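Local coordinates for protein EF0056 (Enterococcus faecalis, PDB 6ORI) that is of unknown function but, as an enterococcal surface protein N-terminal region with an immunoglobulin-like fold, is probably linked to biofilm formation, at residues A[131-135]-A[247-251]; A[57-61]-A[336-340]. All coordinates share one frame. Residue numbers count along the deposited sequence, not the author numbering.

Overall arrangement
Both contacts bridge the two halves of the chain, joining strand 50-59 and the loop before its neighbour, strand 135-144, to the end of strand 239-248 and the loop before strand 340-348, two neighbouring inner strands of the second half's sheet. Their centres lie about 6 Å apart, and both are partly buried; contact 1 is the more open, with Lys250 and Asn251 exposed, whereas no touching residue of contact 2 is. Contact 1 is polar and hydrated, with one direct hydrogen bond and two bridging waters; contact 2 is mostly aliphatic, a lysine chain on a proline-rich turn. Lysines tie them into one interface: Lys58 NZ hydrogen-bonds to Thr132 O and Lys248 NZ to Ser336 O.

Contact 1: A[131-135]-A[247-251]; sequences TTDTQ and TKEKN
The 131-135 segment is the end of the loop that leads into strand 135-144, while 247-251 is the end of strand 239-248 and the turn after it. The two run locally antiparallel, with Asp133 CA 5.1 Å from Lys250 CA and Thr134 CA 6.2 Å from Glu249 CA. Thr132 has an unusual backbone (-114/-113), its O accepting from Lys58 NZ; Asp133 (-66/147) and Thr134 (-45/134) are in the polyproline II region, and Lys250 opposite is at -130/-121. Asp133, an m rotamer with CB directed toward the other segment, sets CB 3.6 Å from Glu249 O and OD2 3.0 Å from Lys250 CD; its carboxylate does not reach the ammonium, as Asp133 OD2 lies 5.1 Å from Lys250 NZ. Thr134, also m, donates from OG1 to Lys248 O at 2.9 Å, and its CG2 packs 3.5 Å from Thr247 CG2. Its backbone is linked across by water: water 1 accepts from Thr134 N (2.9 Å) and donates to Lys250 O (2.9 Å), and water 2 donates to Thr134 O (2.8 Å) and Glu249 O (2.7 Å). Gln135 then pairs with Gly57. Polar ends opposite are engaged away from this loop: Thr247 with Asp33, Lys248 with Ser336 and Glu249 with Lys212. Bonding to main-chain carbonyls, directly or through water, makes this a hydrated junction in which the backbones approach without forming a continuous sheet.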
loop_
_atom_site.group_PDB
_atom_site.type_symbol
_atom_site.label_atom_id
_atom_site.label_comp_id
_atom_site.label_asym_id
_atom_site.label_seq_id
_atom_site.Cartn_x
_atom_site.Cartn_y
_atom_site.Cartn_z
ATOM N N THR A 131 -13.799 -2.645 17.035
ATOM C CA THR A 131 -14.034 -3.008 15.639
ATOM C C THR A 131 -14.561 -1.837 14.827
ATOM O O THR A 131 -15.253 -2.026 13.817
ATOM C CB THR A 131 -15.055 -4.136 15.547
ATOM O OG1 THR A 131 -16.314 -3.682 16.070
ATOM C CG2 THR A 131 -14.582 -5.324 16.317
ATOM N N THR A 132 -14.211 -0.624 15.227
ATOM C CA THR A 132 -14.764 0.556 14.584
ATOM C C THR A 132 -13.652 1.308 13.853
ATOM O O THR A 132 -13.089 0.794 12.877
ATOM C CB THR A 132 -15.543 1.412 15.581
ATOM O OG1 THR A 132 -14.694 1.858 16.628
ATOM C CG2 THR A 132 -16.685 0.594 16.189
ATOM N N ASP A 133 -13.317 2.502 14.308
ATOM C CA ASP A 133 -12.392 3.364 13.584
ATOM C C ASP A 133 -10.996 2.774 13.535
ATOM O O ASP A 133 -10.550 2.155 14.502
ATOM C CB ASP A 133 -12.302 4.738 14.261
ATOM C CG ASP A 133 -13.627 5.445 14.308
ATOM O OD1 ASP A 133 -14.480 5.147 13.443
ATOM O OD2 ASP A 133 -13.775 6.312 15.197
ATOM N N THR A 134 -10.278 3.018 12.455
ATOM C CA THR A 134 -8.902 2.584 12.339
ATOM C C THR A 134 -8.102 2.876 13.598
ATOM O O THR A 134 -8.163 3.986 14.119
ATOM C CB THR A 134 -8.244 3.290 11.160
ATOM O OG1 THR A 134 -9.012 3.050 9.977
ATOM C CG2 THR A 134 -6.811 2.800 10.953
ATOM N N GLN A 135 -7.334 1.879 14.041
ATOM C CA GLN A 135 -6.458 2.001 15.200
ATOM C C GLN A 135 -5.063 2.424 14.788
ATOM O O GLN A 135 -4.575 2.042 13.742
ATOM C CB GLN A 135 -6.405 0.673 15.971
ATOM C CG GLN A 135 -7.766 0.148 16.401
ATOM C CD GLN A 135 -7.650 -0.938 17.417
ATOM O OE1 GLN A 135 -6.830 -0.858 18.318
ATOM N NE2 GLN A 135 -8.472 -1.953 17.284
ATOM N N THR A 247 -7.390 4.376 3.987
ATOM C CA THR A 247 -7.636 4.086 5.395
ATOM C C THR A 247 -8.345 5.302 5.974
ATOM O O THR A 247 -7.797 6.416 5.923
ATOM C CB THR A 247 -6.281 3.894 6.077
ATOM O OG1 THR A 247 -5.585 2.790 5.464
ATOM C CG2 THR A 247 -6.416 3.704 7.581
ATOM N N LYS A 248 -9.528 5.106 6.526
ATOM C CA LYS A 248 -10.276 6.217 7.079
ATOM C C LYS A 248 -9.837 6.606 8.482
ATOM O O LYS A 248 -9.252 5.816 9.213
ATOM C CB LYS A 248 -11.757 5.869 7.122
ATOM C CG LYS A 248 -12.386 5.657 5.757
ATOM C CD LYS A 248 -13.900 5.371 5.901
ATOM C CE LYS A 248 -14.554 5.097 4.576
ATOM N NZ LYS A 248 -16.037 4.975 4.750
ATOM N N GLU A 249 -10.147 7.835 8.847
ATOM C CA GLU A 249 -9.978 8.315 10.207
ATOM C C GLU A 249 -11.177 7.898 11.065
ATOM O O GLU A 249 -11.010 7.391 12.181
ATOM C CB GLU A 249 -9.830 9.842 10.175
ATOM C CG GLU A 249 -9.577 10.487 11.528
ATOM C CD GLU A 249 -8.207 10.176 12.080
ATOM O OE1 GLU A 249 -7.321 9.737 11.303
ATOM O OE2 GLU A 249 -8.019 10.373 13.298
ATOM N N LYS A 250 -12.381 8.112 10.545
ATOM C CA LYS A 250 -13.632 7.757 11.226
ATOM C C LYS A 250 -14.511 6.948 10.242
ATOM O O LYS A 250 -14.058 5.928 9.744
ATOM C CB LYS A 250 -14.344 9.011 11.737
ATOM C CG LYS A 250 -13.556 9.788 12.782
ATOM C CD LYS A 250 -13.628 9.128 14.134
ATOM C CE LYS A 250 -13.963 10.134 15.235
ATOM N NZ LYS A 250 -13.145 11.378 15.165
ATOM N N ASN A 251 -15.728 7.411 9.935
ATOM C CA ASN A 251 -16.683 6.643 9.146
ATOM C C ASN A 251 -17.245 7.480 7.980
ATOM O O ASN A 251 -18.460 7.555 7.779
ATOM C CB ASN A 251 -17.825 6.111 10.031
ATOM C CG ASN A 251 -18.655 7.209 10.632
ATOM O OD1 ASN A 251 -18.169 8.295 10.905
ATOM N ND2 ASN A 251 -19.942 6.941 10.796
HETATM O O HOH W 1 -11.867 4.102 10.245
HETATM O O HOH W 2 -8.846 6.644 13.518
#

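Contact 2: A[57-61]-A[336-340]; sequences GKHNI and SPRPI
An extended lysine packed over a proline-rich turn defines this contact between the end of strand 50-59 and residues 336-340, whose closest CA pair is Asn60 and Arg338 at 7.8 Å. Lys58, in the extended strand conformation (-149/139), points CB toward the turn; its first three chi angles are t and chi4 turns to p (46°), which brings NZ back to donate to His59 O (3.1 Å) while it also bonds Thr132 O. The methylenes lie along the turn: Lys58 CD is 3.6 Å from Pro337 O, CE 3.8 Å from Arg338 CA and 3.9 Å from Arg338 CG. Asn60, an m rotamer, sets ND2 4.0 Å from Arg338 CD, its OD1 and ND2 hydrogen-bonded to Ser32 OG and Lys289 O. The turn is shaped by an ST turn, Ser336 OG (chi1 t) accepting from Arg338 N at 3.1 Å, with Pro337 at -79/-1 and Arg338 in the polyproline II region (-64/152). Arg338 is m, t, m over its first three chi angles and leads its guanidinium away from Lys58, where NH1 makes a weak hydrogen bond to Ala287 O. Pro339 is at the limit of contact, its CD 4.5 Å from Lys58 CD, and touches Ser32 and Asp33 of strand 31-38 and Lys245 of strand 239-248, just before strand 340-348 begins and pairs with strand 239-248.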
loop_
_atom_site.group_PDB
_atom_site.type_symbol
_atom_site.label_atom_id
_atom_site.label_comp_id
_atom_site.label_asym_id
_atom_site.label_seq_id
_atom_site.Cartn_x
_atom_site.Cartn_y
_atom_site.Cartn_z
ATOM N N GLY A 57 -4.177 -0.337 11.934
ATOM C CA GLY A 57 -4.831 -1.623 11.883
ATOM C C GLY A 57 -6.306 -1.494 12.072
ATOM O O GLY A 57 -6.768 -0.623 12.804
ATOM N N LYS A 58 -7.064 -2.351 11.404
ATOM C CA LYS A 58 -8.496 -2.385 11.621
ATOM C C LYS A 58 -9.011 -3.793 11.402
ATOM O O LYS A 58 -8.623 -4.504 10.440
ATOM C CB LYS A 58 -9.242 -1.405 10.712
ATOM C CG LYS A 58 -10.743 -1.588 10.917
ATOM C CD LYS A 58 -11.578 -0.639 10.184
ATOM C CE LYS A 58 -13.039 -1.089 10.158
ATOM N NZ LYS A 58 -13.567 -1.553 11.463
ATOM N N HIS A 59 -9.929 -4.188 12.273
ATOM C CA HIS A 59 -10.691 -5.424 12.092
ATOM C C HIS A 59 -12.166 -5.158 12.342
ATOM O O HIS A 59 -12.554 -4.111 12.886
ATOM C CB HIS A 59 -10.132 -6.586 12.924
ATOM C CG HIS A 59 -9.972 -6.278 14.367
ATOM N ND1 HIS A 59 -8.910 -5.555 14.856
ATOM C CD2 HIS A 59 -10.747 -6.585 15.428
ATOM C CE1 HIS A 59 -9.038 -5.430 16.162
ATOM N NE2 HIS A 59 -10.155 -6.031 16.532
ATOM N N ASN A 60 -12.998 -6.089 11.888
ATOM C CA ASN A 60 -14.422 -5.828 11.741
ATOM C C ASN A 60 -15.265 -6.651 12.694
ATOM O O ASN A 60 -16.452 -6.332 12.893
ATOM C CB ASN A 60 -14.875 -6.140 10.311
ATOM C CG ASN A 60 -14.098 -5.392 9.259
ATOM O OD1 ASN A 60 -13.434 -4.387 9.536
ATOM N ND2 ASN A 60 -14.188 -5.871 8.029
ATOM N N ILE A 61 -14.657 -7.683 13.279
ATOM C CA ILE A 61 -15.291 -8.568 14.258
ATOM C C ILE A 61 -14.275 -8.761 15.370
ATOM O O ILE A 61 -13.081 -8.843 15.100
ATOM C CB ILE A 61 -15.644 -9.936 13.624
ATOM C CG1 ILE A 61 -16.644 -9.765 12.477
ATOM C CG2 ILE A 61 -16.202 -10.903 14.659
ATOM C CD1 ILE A 61 -17.987 -9.181 12.902
ATOM N N SER A 336 -19.378 3.853 7.219
ATOM C CA SER A 336 -18.650 2.778 7.889
ATOM C C SER A 336 -17.178 3.161 8.027
ATOM O O SER A 336 -16.657 3.890 7.187
ATOM C CB SER A 336 -18.723 1.508 7.053
ATOM O OG SER A 336 -17.897 0.469 7.572
ATOM N N PRO A 337 -16.502 2.675 9.076
ATOM C CA PRO A 337 -15.073 2.922 9.204
ATOM C C PRO A 337 -14.226 2.019 8.342
ATOM O O PRO A 337 -13.004 2.145 8.395
ATOM C CB PRO A 337 -14.816 2.647 10.695
ATOM C CG PRO A 337 -15.840 1.663 11.077
ATOM C CD PRO A 337 -17.068 2.055 10.290
ATOM N N ARG A 338 -14.839 1.105 7.603
ATOM C CA ARG A 338 -14.081 0.190 6.766
ATOM C C ARG A 338 -13.337 0.941 5.661
ATOM O O ARG A 338 -13.780 1.999 5.193
ATOM C CB ARG A 338 -14.979 -0.877 6.148
ATOM C CG ARG A 338 -15.441 -1.918 7.136
ATOM C CD ARG A 338 -16.424 -2.935 6.551
ATOM N NE ARG A 338 -17.721 -2.331 6.244
ATOM C CZ ARG A 338 -18.137 -1.944 5.045
ATOM N NH1 ARG A 338 -17.378 -2.107 3.967
ATOM N NH2 ARG A 338 -19.333 -1.386 4.930
ATOM N N PRO A 339 -12.213 0.387 5.212
ATOM C CA PRO A 339 -11.412 1.054 4.180
ATOM C C PRO A 339 -12.026 0.919 2.802
ATOM O O PRO A 339 -12.979 0.167 2.567
ATOM C CB PRO A 339 -10.080 0.302 4.221
ATOM C CG PRO A 339 -10.443 -1.042 4.749
ATOM C CD PRO A 339 -11.559 -0.820 5.734
ATOM N N ILE A 340 -11.455 1.687 1.896
ATOM C CA ILE A 340 -11.877 1.754 0.507
ATOM C C ILE A 340 -10.756 1.245 -0.376
ATOM O O ILE A 340 -9.592 1.565 -0.149
ATOM C CB ILE A 340 -12.177 3.210 0.138
ATOM C CG1 ILE A 340 -13.345 3.737 0.985
ATOM C CG2 ILE A 340 -12.403 3.357 -1.365
ATOM C CD1 ILE A 340 -13.506 5.228 0.975
#